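Local coordinates for CYTH domain-containing protein (Pyrococcus furiosus, PDB 1YEM) that is of unknown function but folds as a CYTH domain, an eight-stranded antiparallel barrel of the kind that in relatives handles triphosphate-containing substrates, at residues E38-Y43 against G86-A91; V46-L51 against Y167-N172; N74-Y79 against E143-I148. All coordinates share one frame; numbering follows the deposited sequence.

Contact 1: residues E38-Y43 against G86-A91; sequences EQEDVY and GDFEKA
The ring of Phe88 reaches strand 32-44 with its far end and lies against Glu40 and Val42. The closest approach is Phe88 CZ to Val42 CG2, at 3.5 Å. The same CZ lies 3.9 Å from Glu40 CD. The neighbouring ring atom, Phe88 CE1, is 3.8 Å from the backbone Glu40 O. Both Val42 CG2 and Glu40 O come to the ring obliquely. The side chain of Glu40 runs across that of Phe88 at about a right angle, and the carboxylate plane is tilted 45° from the ring. The bond to CB of Phe88 points at the strand, and CG anti to the backbone N (chi1 -179°) carries the ring on to Glu40 and Val42. Ile54 of the next strand also touches the ring, and Glu89 CD lies at its edge, in plane. One shell further out, Asp87 is the N-cap of helix 88-97. Its OD2 accepts from Lys90 N at 2.6 Å, nearly straight, which fixes the first turn that carries Phe88. This end of the helix also faces the second subunit, where Phe83 of that chain packs on Asp87 and Ala91. Asp41, between the two touching strand residues, points away and forms a salt bridge with Arg55. Here the first helical turn meets, through Phe88, the strand face that carries Glu40 and Val42: a helix laid against the antiparallel barrel of a CYTH domain.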
ATOM      1  N   GLU B  38       9.182   2.814  17.007  1.00 37.05           N
ATOM      2  CA  GLU B  38       8.497   4.086  17.209  1.00 41.23           C
ATOM      3  C   GLU B  38       7.485   4.223  16.085  1.00 39.35           C
ATOM      4  O   GLU B  38       7.853   4.471  14.949  1.00 37.09           O
ATOM      5  CB  GLU B  38       9.487   5.252  17.200  1.00 43.75           C
ATOM      6  CG  GLU B  38      10.539   5.162  18.287  1.00 47.34           C
ATOM      7  CD  GLU B  38      11.726   6.082  18.045  1.00 50.81           C
ATOM      8  OE1 GLU B  38      12.747   5.938  18.764  1.00 54.73           O
ATOM      9  OE2 GLU B  38      11.643   6.939  17.141  1.00 52.43           O
ATOM     10  N   GLN B  39       6.211   4.065  16.419  1.00 38.86           N
ATOM     11  CA  GLN B  39       5.166   3.944  15.419  1.00 37.66           C
ATOM     12  C   GLN B  39       4.303   5.164  15.356  1.00 36.92           C
ATOM     13  O   GLN B  39       3.989   5.758  16.371  1.00 34.57           O
ATOM     14  CB  GLN B  39       4.265   2.744  15.722  1.00 35.68           C
ATOM     15  CG  GLN B  39       4.998   1.419  15.858  1.00 34.55           C
ATOM     16  CD  GLN B  39       4.114   0.329  16.439  1.00 34.03           C
ATOM     17  OE1 GLN B  39       3.166   0.610  17.149  1.00 35.06           O
ATOM     18  NE2 GLN B  39       4.420  -0.906  16.129  1.00 30.71           N
ATOM     19  N   GLU B  40       3.912   5.519  14.137  1.00 39.23           N
ATOM     20  CA  GLU B  40       2.877   6.503  13.900  1.00 41.02           C
ATOM     21  C   GLU B  40       1.802   5.823  13.070  1.00 38.64           C
ATOM     22  O   GLU B  40       2.077   5.315  11.982  1.00 38.73           O
ATOM     23  CB  GLU B  40       3.422   7.715  13.163  1.00 43.30           C
ATOM     24  CG  GLU B  40       2.369   8.806  12.994  1.00 49.59           C
ATOM     25  CD  GLU B  40       2.812   9.947  12.092  1.00 53.48           C
ATOM     26  OE1 GLU B  40       1.938  10.753  11.707  1.00 58.40           O
ATOM     27  OE2 GLU B  40       4.013  10.045  11.767  1.00 55.09           O
ATOM     28  N   ASP B  41       0.587   5.801  13.593  1.00 37.82           N
ATOM     29  CA  ASP B  41      -0.503   5.087  12.967  1.00 37.08           C
ATOM     30  C   ASP B  41      -1.557   6.073  12.580  1.00 38.34           C
ATOM     31  O   ASP B  41      -2.016   6.823  13.425  1.00 39.33           O
ATOM     32  CB  ASP B  41      -1.105   4.076  13.935  1.00 35.84           C
ATOM     33  CG  ASP B  41      -0.175   2.938  14.237  1.00 35.58           C
ATOM     34  OD1 ASP B  41      -0.542   2.123  15.089  1.00 35.98           O
ATOM     35  OD2 ASP B  41       0.916   2.847  13.629  1.00 35.71           O
ATOM     36  N   VAL B  42      -1.934   6.069  11.296  1.00 37.75           N
ATOM     37  CA  VAL B  42      -3.047   6.884  10.782  1.00 35.84           C
ATOM     38  C   VAL B  42      -4.225   5.946  10.445  1.00 35.49           C
ATOM     39  O   VAL B  42      -4.102   5.055   9.618  1.00 30.91           O
ATOM     40  CB  VAL B  42      -2.615   7.685   9.527  1.00 36.59           C
ATOM     41  CG1 VAL B  42      -3.751   8.591   9.017  1.00 37.37           C
ATOM     42  CG2 VAL B  42      -1.378   8.512   9.817  1.00 35.54           C
ATOM     43  N   TYR B  43      -5.354   6.147  11.109  1.00 38.30           N
ATOM     44  CA  TYR B  43      -6.544   5.347  10.875  1.00 40.71           C
ATOM     45  C   TYR B  43      -7.505   6.118   9.987  1.00 43.20           C
ATOM     46  O   TYR B  43      -7.677   7.320  10.163  1.00 43.18           O
ATOM     47  CB  TYR B  43      -7.245   5.022  12.196  1.00 42.38           C
ATOM     48  CG  TYR B  43      -6.580   3.943  12.974  1.00 42.67           C
ATOM     49  CD1 TYR B  43      -6.986   2.608  12.837  1.00 42.51           C
ATOM     50  CD2 TYR B  43      -5.534   4.239  13.857  1.00 43.34           C
ATOM     51  CE1 TYR B  43      -6.378   1.598  13.559  1.00 41.77           C
ATOM     52  CE2 TYR B  43      -4.915   3.234  14.595  1.00 41.84           C
ATOM     53  CZ  TYR B  43      -5.334   1.913  14.436  1.00 43.03           C
ATOM     54  OH  TYR B  43      -4.710   0.901  15.142  1.00 43.52           O
ATOM     55  N   GLY B  86       6.343   1.456   0.455  1.00 38.01           N
ATOM     56  CA  GLY B  86       7.571   2.215   0.273  1.00 39.30           C
ATOM     57  C   GLY B  86       7.482   3.642   0.760  1.00 38.19           C
ATOM     58  O   GLY B  86       8.493   4.245   1.002  1.00 38.28           O
ATOM     59  N   ASP B  87       6.269   4.175   0.906  1.00 39.99           N
ATOM     60  CA  ASP B  87       6.088   5.590   1.223  1.00 41.77           C
ATOM     61  C   ASP B  87       4.830   5.865   2.047  1.00 42.95           C
ATOM     62  O   ASP B  87       3.696   5.711   1.569  1.00 44.97           O
ATOM     63  CB  ASP B  87       6.055   6.419  -0.065  1.00 43.27           C
ATOM     64  CG  ASP B  87       6.116   7.910   0.201  1.00 43.04           C
ATOM     65  OD1 ASP B  87       7.095   8.550  -0.197  1.00 45.63           O
ATOM     66  OD2 ASP B  87       5.184   8.448   0.806  1.00 46.45           O
ATOM     67  N   PHE B  88       5.063   6.316   3.276  1.00 41.87           N
ATOM     68  CA  PHE B  88       4.032   6.660   4.230  1.00 41.03           C
ATOM     69  C   PHE B  88       3.136   7.772   3.740  1.00 41.76           C
ATOM     70  O   PHE B  88       1.903   7.653   3.739  1.00 40.63           O
ATOM     71  CB  PHE B  88       4.708   7.099   5.545  1.00 40.61           C
ATOM     72  CG  PHE B  88       3.747   7.455   6.643  1.00 40.34           C
ATOM     73  CD1 PHE B  88       3.241   6.464   7.505  1.00 39.79           C
ATOM     74  CD2 PHE B  88       3.359   8.771   6.841  1.00 39.66           C
ATOM     75  CE1 PHE B  88       2.348   6.798   8.545  1.00 39.68           C
ATOM     76  CE2 PHE B  88       2.471   9.101   7.875  1.00 40.76           C
ATOM     77  CZ  PHE B  88       1.965   8.099   8.724  1.00 39.96           C
ATOM     78  N   GLU B  89       3.756   8.874   3.346  1.00 45.68           N
ATOM     79  CA  GLU B  89       3.001  10.085   3.036  1.00 47.36           C
ATOM     80  C   GLU B  89       2.156   9.873   1.785  1.00 44.43           C
ATOM     81  O   GLU B  89       0.994  10.236   1.761  1.00 44.78           O
ATOM     82  CB  GLU B  89       3.941  11.287   2.874  1.00 52.69           C
ATOM     83  CG  GLU B  89       4.845  11.595   4.108  1.00 57.05           C
ATOM     84  CD  GLU B  89       4.084  12.191   5.324  1.00 62.15           C
ATOM     85  OE1 GLU B  89       4.774  12.621   6.297  1.00 64.69           O
ATOM     86  OE2 GLU B  89       2.815  12.231   5.320  1.00 64.07           O
ATOM     87  N   LYS B  90       2.736   9.241   0.768  1.00 41.65           N
ATOM     88  CA  LYS B  90       2.022   8.959  -0.480  1.00 42.56           C
ATOM     89  C   LYS B  90       0.809   8.060  -0.291  1.00 42.05           C
ATOM     90  O   LYS B  90      -0.219   8.257  -0.949  1.00 37.39           O
ATOM     91  CB  LYS B  90       2.964   8.322  -1.497  1.00 44.09           C
ATOM     92  CG  LYS B  90       3.940   9.298  -2.104  1.00 45.15           C
ATOM     93  CD  LYS B  90       4.818   8.594  -3.111  1.00 47.78           C
ATOM     94  CE  LYS B  90       5.643   9.575  -3.931  1.00 48.38           C
ATOM     95  NZ  LYS B  90       6.630   8.809  -4.742  1.00 49.87           N
ATOM     96  N   ALA B  91       0.928   7.070   0.604  1.00 42.37           N
ATOM     97  CA  ALA B  91      -0.193   6.191   0.928  1.00 40.86           C
ATOM     98  C   ALA B  91      -1.313   6.967   1.595  1.00 40.85           C
ATOM     99  O   ALA B  91      -2.494   6.734   1.331  1.00 38.91           O
ATOM    100  CB  ALA B  91       0.264   5.053   1.818  1.00 42.04           C
TER

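Contact 2: residues V46-L51 against Y167-N172; sequences VPRPKL and YLELIN
The guanidinium of Arg48 meets the carboxylate of Glu169 edge-on: Glu169 OE1 lies near the guanidinium plane, while Leu168 CD2 approaches the same group obliquely. The two flat groups are turned 39° from each other. This joins the turn that leads into barrel strand 50-57 to the C-terminal helix 167-173 of the CYTH fold. The salt bridge is long, with Arg48 NH2 3.6 Å from Glu169 OE1. Glu169 CG also lies 3.7 Å from Arg48 NH2, so the aliphatic part of the glutamate shares the contact. The arginine folds over at chi2 (-73°), which brings its head round to the helix. The other carboxylate oxygen, Glu169 OE2, accepts from Leu166 N, and this ties the side chain back to the start of its own helix. The turn itself has a cis peptide before Pro49 and a backbone bond from Lys50 N to Pro47 O of 3.1 Å. Beside the charged pair is an apolar one. Leu51 and Leu168 run past each other in opposite directions, and Leu168 also rests on Gln103 and Ala104 of strand 102-115. The leucines touch through single methyl groups, Leu51 CD2 to Leu168 CD2, at 3.9 Å.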
ATOM      1  N   VAL B  46     -13.792   3.739   8.352  1.00 50.20           N
ATOM      2  CA  VAL B  46     -14.421   2.681   7.583  1.00 51.52           C
ATOM      3  C   VAL B  46     -15.510   2.104   8.469  1.00 53.17           C
ATOM      4  O   VAL B  46     -15.436   2.221   9.682  1.00 53.15           O
ATOM      5  CB  VAL B  46     -13.394   1.558   7.167  1.00 51.69           C
ATOM      6  CG1 VAL B  46     -12.585   1.987   5.954  1.00 50.95           C
ATOM      7  CG2 VAL B  46     -12.451   1.182   8.348  1.00 50.58           C
ATOM      8  N   PRO B  47     -16.541   1.504   7.874  1.00 56.38           N
ATOM      9  CA  PRO B  47     -17.548   0.892   8.737  1.00 56.83           C
ATOM     10  C   PRO B  47     -16.977  -0.245   9.570  1.00 56.65           C
ATOM     11  O   PRO B  47     -16.200  -1.044   9.061  1.00 57.41           O
ATOM     12  CB  PRO B  47     -18.596   0.348   7.740  1.00 57.25           C
ATOM     13  CG  PRO B  47     -17.891   0.257   6.426  1.00 57.67           C
ATOM     14  CD  PRO B  47     -16.865   1.366   6.443  1.00 57.68           C
ATOM     15  N   ARG B  48     -17.358  -0.310  10.843  1.00 56.69           N
ATOM     16  CA  ARG B  48     -17.104  -1.502  11.651  1.00 57.24           C
ATOM     17  C   ARG B  48     -17.678  -2.690  10.883  1.00 53.30           C
ATOM     18  O   ARG B  48     -18.617  -2.513  10.133  1.00 54.04           O
ATOM     19  CB  ARG B  48     -17.777  -1.389  13.027  1.00 59.27           C
ATOM     20  CG  ARG B  48     -17.125  -0.358  13.970  1.00 60.84           C
ATOM     21  CD  ARG B  48     -15.763  -0.843  14.536  1.00 61.87           C
ATOM     22  NE  ARG B  48     -15.295   0.033  15.616  1.00 62.48           N
ATOM     23  CZ  ARG B  48     -14.662   1.200  15.443  1.00 63.16           C
ATOM     24  NH1 ARG B  48     -14.392   1.655  14.226  1.00 63.83           N
ATOM     25  NH2 ARG B  48     -14.292   1.924  16.498  1.00 63.22           N
ATOM     26  N   PRO B  49     -17.091  -3.894  11.035  1.00 50.24           N
ATOM     27  CA  PRO B  49     -15.998  -4.273  11.931  1.00 49.25           C
ATOM     28  C   PRO B  49     -14.587  -4.139  11.314  1.00 49.24           C
ATOM     29  O   PRO B  49     -13.669  -4.840  11.733  1.00 47.27           O
ATOM     30  CB  PRO B  49     -16.310  -5.739  12.214  1.00 49.30           C
ATOM     31  CG  PRO B  49     -16.844  -6.246  10.873  1.00 49.28           C
ATOM     32  CD  PRO B  49     -17.531  -5.043  10.217  1.00 49.00           C
ATOM     33  N   LYS B  50     -14.424  -3.232  10.347  1.00 50.34           N
ATOM     34  CA  LYS B  50     -13.173  -3.101   9.604  1.00 49.63           C
ATOM     35  C   LYS B  50     -12.249  -2.132  10.287  1.00 45.42           C
ATOM     36  O   LYS B  50     -12.698  -1.213  10.959  1.00 46.02           O
ATOM     37  CB  LYS B  50     -13.428  -2.575   8.186  1.00 51.08           C
ATOM     38  CG  LYS B  50     -14.367  -3.403   7.322  1.00 53.44           C
ATOM     39  CD  LYS B  50     -14.757  -2.594   6.065  1.00 54.55           C
ATOM     40  CE  LYS B  50     -15.465  -3.442   5.013  1.00 56.96           C
ATOM     41  NZ  LYS B  50     -16.882  -3.724   5.366  1.00 59.78           N
ATOM     42  N   LEU B  51     -10.952  -2.324  10.090  1.00 42.52           N
ATOM     43  CA  LEU B  51      -9.964  -1.296  10.424  1.00 40.95           C
ATOM     44  C   LEU B  51      -9.016  -1.125   9.258  1.00 40.80           C
ATOM     45  O   LEU B  51      -8.740  -2.087   8.524  1.00 38.25           O
ATOM     46  CB  LEU B  51      -9.165  -1.671  11.661  1.00 40.71           C
ATOM     47  CG  LEU B  51      -9.947  -1.810  12.961  1.00 41.32           C
ATOM     48  CD1 LEU B  51      -9.111  -2.546  13.990  1.00 40.75           C
ATOM     49  CD2 LEU B  51     -10.385  -0.424  13.471  1.00 42.13           C
ATOM     50  N   TYR B 167      -7.128   1.320  20.775  1.00 36.59           N
ATOM     51  CA  TYR B 167      -6.417   2.587  20.892  1.00 37.74           C
ATOM     52  C   TYR B 167      -7.130   3.697  20.112  1.00 40.76           C
ATOM     53  O   TYR B 167      -7.076   4.862  20.486  1.00 42.52           O
ATOM     54  CB  TYR B 167      -4.976   2.453  20.355  1.00 37.28           C
ATOM     55  CG  TYR B 167      -4.080   1.575  21.176  1.00 38.08           C
ATOM     56  CD1 TYR B 167      -3.267   0.618  20.563  1.00 36.72           C
ATOM     57  CD2 TYR B 167      -4.035   1.688  22.582  1.00 36.24           C
ATOM     58  CE1 TYR B 167      -2.439  -0.214  21.310  1.00 35.16           C
ATOM     59  CE2 TYR B 167      -3.199   0.858  23.340  1.00 37.17           C
ATOM     60  CZ  TYR B 167      -2.401  -0.096  22.686  1.00 37.17           C
ATOM     61  OH  TYR B 167      -1.568  -0.934  23.405  1.00 37.58           O
ATOM     62  N   LEU B 168      -7.751   3.306  18.998  1.00 43.34           N
ATOM     63  CA  LEU B 168      -8.531   4.188  18.142  1.00 42.65           C
ATOM     64  C   LEU B 168      -9.712   4.757  18.912  1.00 42.44           C
ATOM     65  O   LEU B 168      -9.979   5.944  18.853  1.00 40.37           O
ATOM     66  CB  LEU B 168      -9.031   3.392  16.905  1.00 41.98           C
ATOM     67  CG  LEU B 168      -9.973   4.120  15.939  1.00 42.22           C
ATOM     68  CD1 LEU B 168      -9.267   5.336  15.348  1.00 42.74           C
ATOM     69  CD2 LEU B 168     -10.452   3.205  14.847  1.00 41.37           C
ATOM     70  N   GLU B 169     -10.420   3.877  19.617  1.00 45.29           N
ATOM     71  CA  GLU B 169     -11.538   4.269  20.477  1.00 46.31           C
ATOM     72  C   GLU B 169     -11.074   5.178  21.632  1.00 48.90           C
ATOM     73  O   GLU B 169     -11.738   6.153  21.957  1.00 50.63           O
ATOM     74  CB  GLU B 169     -12.254   3.015  21.022  1.00 45.82           C
ATOM     75  CG  GLU B 169     -13.219   2.316  20.004  1.00 46.22           C
ATOM     76  CD  GLU B 169     -13.546   0.852  20.368  1.00 47.35           C
ATOM     77  OE1 GLU B 169     -14.398   0.205  19.680  1.00 46.76           O
ATOM     78  OE2 GLU B 169     -12.941   0.336  21.335  1.00 47.06           O
ATOM     79  N   LEU B 170      -9.924   4.858  22.229  1.00 51.98           N
ATOM     80  CA  LEU B 170      -9.390   5.611  23.372  1.00 52.86           C
ATOM     81  C   LEU B 170      -8.935   7.019  22.983  1.00 54.19           C
ATOM     82  O   LEU B 170      -9.165   7.969  23.722  1.00 54.11           O
ATOM     83  CB  LEU B 170      -8.221   4.850  24.021  1.00 52.22           C
ATOM     84  CG  LEU B 170      -8.545   3.499  24.684  1.00 50.78           C
ATOM     85  CD1 LEU B 170      -7.262   2.752  25.033  1.00 50.82           C
ATOM     86  CD2 LEU B 170      -9.410   3.682  25.915  1.00 50.28           C
ATOM     87  N   ILE B 171      -8.282   7.149  21.835  1.00 56.60           N
ATOM     88  CA  ILE B 171      -7.864   8.472  21.332  1.00 60.38           C
ATOM     89  C   ILE B 171      -9.072   9.365  20.979  1.00 63.07           C
ATOM     90  O   ILE B 171      -9.071  10.556  21.301  1.00 62.33           O
ATOM     91  CB  ILE B 171      -6.889   8.340  20.121  1.00 60.82           C
ATOM     92  CG1 ILE B 171      -5.498   7.933  20.619  1.00 61.53           C
ATOM     93  CG2 ILE B 171      -6.759   9.641  19.347  1.00 61.02           C
ATOM     94  N   ASN B 172     -10.087   8.780  20.329  1.00 66.47           N
ATOM     95  CA  ASN B 172     -11.332   9.499  19.971  1.00 69.45           C
ATOM     96  C   ASN B 172     -12.119   9.950  21.208  1.00 71.69           C
ATOM     97  O   ASN B 172     -12.663  11.064  21.238  1.00 70.71           O
ATOM     98  CB  ASN B 172     -12.248   8.624  19.073  1.00 69.98           C
ATOM     99  CG  ASN B 172     -11.687   8.424  17.640  1.00 69.52           C
ATOM    100  OD1 ASN B 172     -12.045   7.293  17.022  1.00 67.77           O
ATOM    101  ND2 ASN B 172     -10.957   9.275  17.107  1.00 68.03           N
TER

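Contact 3: residues N74-Y79 against E143-I148; sequences NNEEFY and EAKEKI
Lys145 leaves its helix with CG opposite the carbonyl carbon (chi1 -69°) and then runs fully extended, which carries its amine to Glu76 and Glu77. The first torsion of Glu77 is nearly eclipsed (chi1 -131°), and the chain beyond it is extended, which puts OE1 beside the lysine. Together the three form a salt-bridge network that links helix 141-154 to the start of strand 77-85 in the CYTH barrel. Each glutamate crosses the lysine at about a right angle and offers its OE1. Lys145 NZ is 3.6 Å from Glu77 OE1 and 3.7 Å from Glu76 OE1, the second being a long pair. No hydrogen bond accompanies either. The carbon before the amine is slightly nearer: Lys145 CE lies 3.5 Å from Glu76 OE1 and 3.5 Å from Glu77 OE1. The two oxygens approach the end of the lysine from different directions. Asp72 accepts from Glu76 N through OD1 and brings a further acid close to Glu77 OE1, a crowding that the lysine charge would be expected to ease. Ala144, Lys145 and Ile148 rest on strand 10-17, and Ala144 and Ile148 also touch strand 129-137. On the loop side, the second oxygen of Glu76 has its own partner: Asn74 ND2 gives a weak hydrogen bond to Glu76 OE2, long at 3.3 Å but nearly straight (167°).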
ATOM      1  N   ASN B  74     -15.317  -8.100  22.308  1.00 55.28           N
ATOM      2  CA  ASN B  74     -14.166  -7.938  23.229  1.00 55.05           C
ATOM      3  C   ASN B  74     -12.951  -7.184  22.670  1.00 50.32           C
ATOM      4  O   ASN B  74     -12.135  -6.700  23.438  1.00 48.34           O
ATOM      5  CB  ASN B  74     -13.667  -9.315  23.697  1.00 58.14           C
ATOM      6  CG  ASN B  74     -14.541  -9.922  24.752  1.00 62.51           C
ATOM      7  OD1 ASN B  74     -15.770  -9.902  24.643  1.00 67.13           O
ATOM      8  ND2 ASN B  74     -13.918 -10.486  25.792  1.00 64.54           N
ATOM      9  N   ASN B  75     -12.834  -7.121  21.340  1.00 48.15           N
ATOM     10  CA  ASN B  75     -11.631  -6.623  20.643  1.00 43.53           C
ATOM     11  C   ASN B  75     -10.432  -7.506  20.979  1.00 40.55           C
ATOM     12  O   ASN B  75      -9.322  -7.024  21.125  1.00 39.59           O
ATOM     13  CB  ASN B  75     -11.334  -5.134  20.961  1.00 43.03           C
ATOM     14  CG  ASN B  75     -12.408  -4.188  20.436  1.00 42.80           C
ATOM     15  OD1 ASN B  75     -12.972  -4.414  19.374  1.00 46.54           O
ATOM     16  ND2 ASN B  75     -12.675  -3.105  21.180  1.00 40.35           N
ATOM     17  N   GLU B  76     -10.676  -8.810  21.091  1.00 38.58           N
ATOM     18  CA  GLU B  76      -9.624  -9.779  21.413  1.00 37.20           C
ATOM     19  C   GLU B  76      -9.275 -10.692  20.262  1.00 36.05           C
ATOM     20  O   GLU B  76      -8.391 -11.512  20.388  1.00 33.59           O
ATOM     21  CB  GLU B  76     -10.041 -10.611  22.616  1.00 36.79           C
ATOM     22  CG  GLU B  76     -10.030  -9.813  23.907  1.00 37.72           C
ATOM     23  CD  GLU B  76     -10.479 -10.623  25.120  1.00 37.66           C
ATOM     24  OE1 GLU B  76     -10.670 -11.839  24.982  1.00 39.86           O
ATOM     25  OE2 GLU B  76     -10.637 -10.030  26.210  1.00 36.24           O
ATOM     26  N   GLU B  77      -9.944 -10.506  19.128  1.00 37.65           N
ATOM     27  CA  GLU B  77      -9.948 -11.471  18.050  1.00 39.87           C
ATOM     28  C   GLU B  77     -10.008 -10.715  16.731  1.00 38.98           C
ATOM     29  O   GLU B  77     -10.959  -9.950  16.479  1.00 35.71           O
ATOM     30  CB  GLU B  77     -11.179 -12.332  18.198  1.00 45.50           C
ATOM     31  CG  GLU B  77     -10.981 -13.810  18.136  1.00 49.89           C
ATOM     32  CD  GLU B  77     -12.128 -14.527  18.851  1.00 53.25           C
ATOM     33  OE1 GLU B  77     -12.082 -14.634  20.099  1.00 55.69           O
ATOM     34  OE2 GLU B  77     -13.083 -14.945  18.168  1.00 55.34           O
ATOM     35  N   PHE B  78      -8.996 -10.917  15.894  1.00 37.80           N
ATOM     36  CA  PHE B  78      -8.845 -10.131  14.682  1.00 38.77           C
ATOM     37  C   PHE B  78      -8.448 -10.974  13.505  1.00 38.70           C
ATOM     38  O   PHE B  78      -7.676 -11.910  13.642  1.00 37.56           O
ATOM     39  CB  PHE B  78      -7.765  -9.072  14.876  1.00 37.18           C
ATOM     40  CG  PHE B  78      -8.088  -8.058  15.918  1.00 37.69           C
ATOM     41  CD1 PHE B  78      -8.778  -6.891  15.588  1.00 37.93           C
ATOM     42  CD2 PHE B  78      -7.683  -8.251  17.247  1.00 36.48           C
ATOM     43  CE1 PHE B  78      -9.074  -5.920  16.580  1.00 38.64           C
ATOM     44  CE2 PHE B  78      -7.976  -7.320  18.216  1.00 36.99           C
ATOM     45  CZ  PHE B  78      -8.674  -6.140  17.886  1.00 37.51           C
ATOM     46  N   TYR B  79      -8.972 -10.627  12.337  1.00 42.39           N
ATOM     47  CA  TYR B  79      -8.385 -11.085  11.083  1.00 45.25           C
ATOM     48  C   TYR B  79      -7.593  -9.915  10.503  1.00 44.51           C
ATOM     49  O   TYR B  79      -8.101  -8.798  10.401  1.00 39.67           O
ATOM     50  CB  TYR B  79      -9.446 -11.558  10.082  1.00 49.05           C
ATOM     51  CG  TYR B  79      -8.831 -11.898   8.740  1.00 50.38           C
ATOM     52  CD1 TYR B  79      -7.912 -12.945   8.627  1.00 51.22           C
ATOM     53  CD2 TYR B  79      -9.133 -11.150   7.591  1.00 50.25           C
ATOM     54  CE1 TYR B  79      -7.319 -13.262   7.400  1.00 52.40           C
ATOM     55  CE2 TYR B  79      -8.552 -11.454   6.359  1.00 51.36           C
ATOM     56  CZ  TYR B  79      -7.642 -12.515   6.269  1.00 51.79           C
ATOM     57  OH  TYR B  79      -7.050 -12.837   5.066  1.00 51.66           O
ATOM     58  N   GLU B 143      -8.275 -21.852  23.398  1.00 43.39           N
ATOM     59  CA  GLU B 143      -6.976 -22.319  23.882  1.00 43.35           C
ATOM     60  C   GLU B 143      -6.018 -21.148  23.993  1.00 41.64           C
ATOM     61  O   GLU B 143      -5.276 -21.041  24.964  1.00 40.53           O
ATOM     62  CB  GLU B 143      -6.389 -23.412  22.970  1.00 43.00           C
ATOM     63  N   ALA B 144      -6.057 -20.267  22.990  1.00 40.12           N
ATOM     64  CA  ALA B 144      -5.217 -19.074  22.941  1.00 39.15           C
ATOM     65  C   ALA B 144      -5.438 -18.151  24.175  1.00 38.03           C
ATOM     66  O   ALA B 144      -4.484 -17.791  24.874  1.00 33.01           O
ATOM     67  CB  ALA B 144      -5.480 -18.313  21.636  1.00 39.97           C
ATOM     68  N   LYS B 145      -6.693 -17.815  24.444  1.00 36.58           N
ATOM     69  CA  LYS B 145      -7.044 -16.996  25.606  1.00 40.43           C
ATOM     70  C   LYS B 145      -6.550 -17.605  26.924  1.00 40.52           C
ATOM     71  O   LYS B 145      -6.181 -16.881  27.849  1.00 41.86           O
ATOM     72  CB  LYS B 145      -8.559 -16.782  25.675  1.00 40.87           C
ATOM     73  CG  LYS B 145      -9.108 -15.878  24.563  1.00 42.55           C
ATOM     74  CD  LYS B 145     -10.640 -15.713  24.655  1.00 42.58           C
ATOM     75  CE  LYS B 145     -11.188 -14.973  23.454  1.00 43.50           C
ATOM     76  NZ  LYS B 145     -12.618 -14.619  23.629  1.00 45.69           N
ATOM     77  N   GLU B 146      -6.553 -18.929  27.012  1.00 40.60           N
ATOM     78  CA  GLU B 146      -6.077 -19.610  28.216  1.00 42.37           C
ATOM     79  C   GLU B 146      -4.580 -19.402  28.414  1.00 38.52           C
ATOM     80  O   GLU B 146      -4.143 -19.097  29.514  1.00 39.43           O
ATOM     81  CB  GLU B 146      -6.404 -21.107  28.179  1.00 45.14           C
ATOM     82  CG  GLU B 146      -7.854 -21.415  28.509  1.00 48.37           C
ATOM     83  CD  GLU B 146      -8.115 -22.904  28.547  1.00 52.22           C
ATOM     84  OE1 GLU B 146      -8.110 -23.539  27.481  1.00 55.10           O
ATOM     85  OE2 GLU B 146      -8.299 -23.446  29.646  1.00 56.28           O
ATOM     86  N   LYS B 147      -3.808 -19.561  27.342  1.00 37.17           N
ATOM     87  CA  LYS B 147      -2.377 -19.251  27.362  1.00 36.98           C
ATOM     88  C   LYS B 147      -2.103 -17.793  27.764  1.00 35.78           C
ATOM     89  O   LYS B 147      -1.244 -17.522  28.618  1.00 33.92           O
ATOM     90  CB  LYS B 147      -1.745 -19.518  26.000  1.00 40.16           C
ATOM     91  CG  LYS B 147      -1.737 -20.976  25.587  1.00 42.67           C
ATOM     92  CD  LYS B 147      -0.984 -21.173  24.272  1.00 44.90           C
ATOM     93  CE  LYS B 147      -1.028 -22.655  23.811  1.00 45.79           C
ATOM     94  N   ILE B 148      -2.838 -16.863  27.148  1.00 33.21           N
ATOM     95  CA  ILE B 148      -2.696 -15.445  27.438  1.00 30.82           C
ATOM     96  C   ILE B 148      -3.002 -15.155  28.905  1.00 29.01           C
ATOM     97  O   ILE B 148      -2.309 -14.387  29.546  1.00 32.54           O
ATOM     98  CB  ILE B 148      -3.616 -14.580  26.502  1.00 31.77           C
ATOM     99  CG1 ILE B 148      -3.069 -14.579  25.073  1.00 31.28           C
ATOM    100  CG2 ILE B 148      -3.751 -13.130  27.020  1.00 32.21           C
ATOM    101  CD1 ILE B 148      -4.120 -14.244  24.030  1.00 33.40           C
TER

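In the fold
All three contacts fix a helix to the same antiparallel barrel. Contacts 1 and 2 use neighbouring strands, 32-44 and 50-57; their centres are about 17 Å apart, and they touch where Tyr43 CB meets Leu168 CD1 at 3.8 Å. Contacts 2 and 3 have centres about 18 Å apart and pack together at Glu169 OE2 and Asn75 ND2 (3.5 Å) and at Leu51 CD1 and Phe78 CE1 (4.3 Å). Contacts 1 and 3 lie on opposite sides of the chain's centre, with centres about 27 Å apart, yet strand 77-85 leads directly to helix 88-97. Asp41 of contact 1 pairs with Arg55, and more weakly with Arg53 and Lys108, consistent with the polar tunnel of CYTH relatives.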